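Local coordinates for protein short chain dehydrogenase (Rhodopseudomonas palustris, PDB 3H7A) that probably acts as an NAD(P)(H)-dependent oxidoreductase of the short-chain dehydrogenase/reductase family, built on a Rossmann fold, at residues Ala142-Arg147 / Ala154-Lys159. Numbering follows the deposited sequence.
Sequences ATASLR and AFASAK
Ala-142, Ala-144 and Ser-145 meet Phe-155, Ala-156 and Lys-159 in a buried, largely apolar loop-to-helix contact of the Rossmann fold, where a 3-10 turn following strand 135-142 lies against the first turns of helix 153-173. Phe-155 and Lys-159 have the spacing of the YxxxK motif of short-chain dehydrogenases, with phenylalanine apparently in the tyrosine position. CG of Phe-155 stands anti to the backbone N (chi1 -173°), and the ring beyond it reaches the turn, where CD2 touches Ala-144 CB at 3.6 Å. Lys-159 CG lies over one ring face, offset toward the rim. Lys-159 CB lies 3.5 Å from Ser-145 OG; farther out the chain bends at chi2 and chi3, and NZ hydrogen-bonds to the carbonyl O of Thr-140. The serine hydroxyl accepts a nearly straight bond from Ala-142 N (2.9 Å, 172°) and shares a water with the backbone O of Lys-159. An alanine at Ser-145 would probably deprive Ala-142 N of its acceptor and break the water bridge between turn and helix. Ala-156 also packs on Ala-164 of the second subunit. Within the contact, its CA makes a C-H...O approach to Ala-144 O, 3.4 Å from CA to O.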
loop_
_atom_site.group_PDB
_atom_site.type_symbol
_atom_site.label_atom_id
_atom_site.label_comp_id
_atom_site.label_asym_id
_atom_site.label_seq_id
_atom_site.Cartn_x
_atom_site.Cartn_y
_atom_site.Cartn_z
ATOM N N ALA B 142 2.073 0.478 14.781
ATOM C CA ALA B 142 2.640 1.831 14.792
ATOM C C ALA B 142 2.843 2.202 13.342
ATOM O O ALA B 142 2.634 1.357 12.471
ATOM C CB ALA B 142 3.993 1.817 15.516
ATOM N N THR B 143 3.294 3.424 13.056
ATOM C CA THR B 143 3.649 3.762 11.674
ATOM C C THR B 143 4.812 2.894 11.196
ATOM O O THR B 143 4.909 2.588 9.996
ATOM C CB THR B 143 4.030 5.231 11.487
ATOM O OG1 THR B 143 5.101 5.554 12.366
ATOM C CG2 THR B 143 2.858 6.128 11.779
ATOM N N ALA B 144 5.675 2.485 12.135
ATOM C CA ALA B 144 6.776 1.579 11.821
ATOM C C ALA B 144 6.252 0.191 11.419
ATOM O O ALA B 144 7.015 -0.604 10.902
ATOM C CB ALA B 144 7.763 1.482 12.973
ATOM N N SER B 145 4.948 -0.072 11.610
ATOM C CA SER B 145 4.309 -1.265 11.018
ATOM C C SER B 145 4.150 -1.201 9.510
ATOM O O SER B 145 3.990 -2.242 8.855
ATOM C CB SER B 145 2.931 -1.528 11.627
ATOM O OG SER B 145 3.034 -1.567 13.027
ATOM N N LEU B 146 4.196 0.017 8.966
ATOM C CA LEU B 146 3.848 0.272 7.571
ATOM C C LEU B 146 5.026 0.705 6.699
ATOM O O LEU B 146 5.094 0.327 5.530
ATOM C CB LEU B 146 2.725 1.306 7.475
ATOM C CG LEU B 146 1.418 1.009 8.212
ATOM C CD1 LEU B 146 0.510 2.213 8.137
ATOM C CD2 LEU B 146 0.750 -0.207 7.613
ATOM N N ARG B 147 5.941 1.485 7.273
ATOM C CA ARG B 147 7.155 1.917 6.567
ATOM C C ARG B 147 8.363 1.984 7.500
ATOM O O ARG B 147 8.241 2.340 8.663
ATOM C CB ARG B 147 6.944 3.248 5.841
ATOM C CG ARG B 147 6.481 4.376 6.710
ATOM C CD ARG B 147 5.836 5.466 5.866
ATOM N NE ARG B 147 4.816 6.165 6.647
ATOM C CZ ARG B 147 3.510 5.899 6.607
ATOM N NH1 ARG B 147 3.026 4.957 5.801
ATOM N NH2 ARG B 147 2.681 6.590 7.374
ATOM N N ALA B 154 15.522 -2.219 13.379
ATOM C CA ALA B 154 15.108 -3.208 14.376
ATOM C C ALA B 154 13.624 -3.106 14.724
ATOM O O ALA B 154 12.929 -4.121 14.780
ATOM C CB ALA B 154 15.973 -3.134 15.646
ATOM N N PHE B 155 13.158 -1.889 14.991
ATOM C CA PHE B 155 11.764 -1.666 15.382
ATOM C C PHE B 155 10.755 -1.947 14.254
ATOM O O PHE B 155 9.760 -2.653 14.463
ATOM C CB PHE B 155 11.604 -0.240 15.929
ATOM C CG PHE B 155 10.248 0.052 16.523
ATOM C CD1 PHE B 155 9.701 -0.768 17.499
ATOM C CD2 PHE B 155 9.520 1.164 16.110
ATOM C CE1 PHE B 155 8.440 -0.486 18.052
ATOM C CE2 PHE B 155 8.257 1.453 16.656
ATOM C CZ PHE B 155 7.725 0.629 17.640
ATOM N N ALA B 156 11.011 -1.407 13.061
ATOM C CA ALA B 156 10.141 -1.624 11.925
ATOM C C ALA B 156 10.130 -3.113 11.541
ATOM O O ALA B 156 9.083 -3.641 11.166
ATOM C CB ALA B 156 10.565 -0.758 10.736
ATOM N N SER B 157 11.264 -3.801 11.673
ATOM C CA SER B 157 11.293 -5.237 11.309
ATOM C C SER B 157 10.323 -6.034 12.158
ATOM O O SER B 157 9.543 -6.849 11.648
ATOM C CB SER B 157 12.679 -5.828 11.453
ATOM O OG SER B 157 12.666 -7.159 10.976
ATOM N N ALA B 158 10.354 -5.766 13.457
ATOM C CA ALA B 158 9.451 -6.419 14.395
ATOM C C ALA B 158 7.997 -5.975 14.208
ATOM O O ALA B 158 7.096 -6.802 14.322
ATOM C CB ALA B 158 9.906 -6.167 15.822
ATOM N N LYS B 159 7.752 -4.685 13.948
ATOM C CA LYS B 159 6.366 -4.208 13.715
ATOM C C LYS B 159 5.729 -4.731 12.405
ATOM O O LYS B 159 4.564 -5.140 12.404
ATOM C CB LYS B 159 6.237 -2.676 13.828
ATOM C CG LYS B 159 6.679 -2.092 15.166
ATOM C CD LYS B 159 5.897 -2.622 16.382
ATOM C CE LYS B 159 4.440 -2.310 16.313
ATOM N NZ LYS B 159 3.792 -2.622 17.621
HETATM O O HOH W 1 2.564 -4.032 13.948
#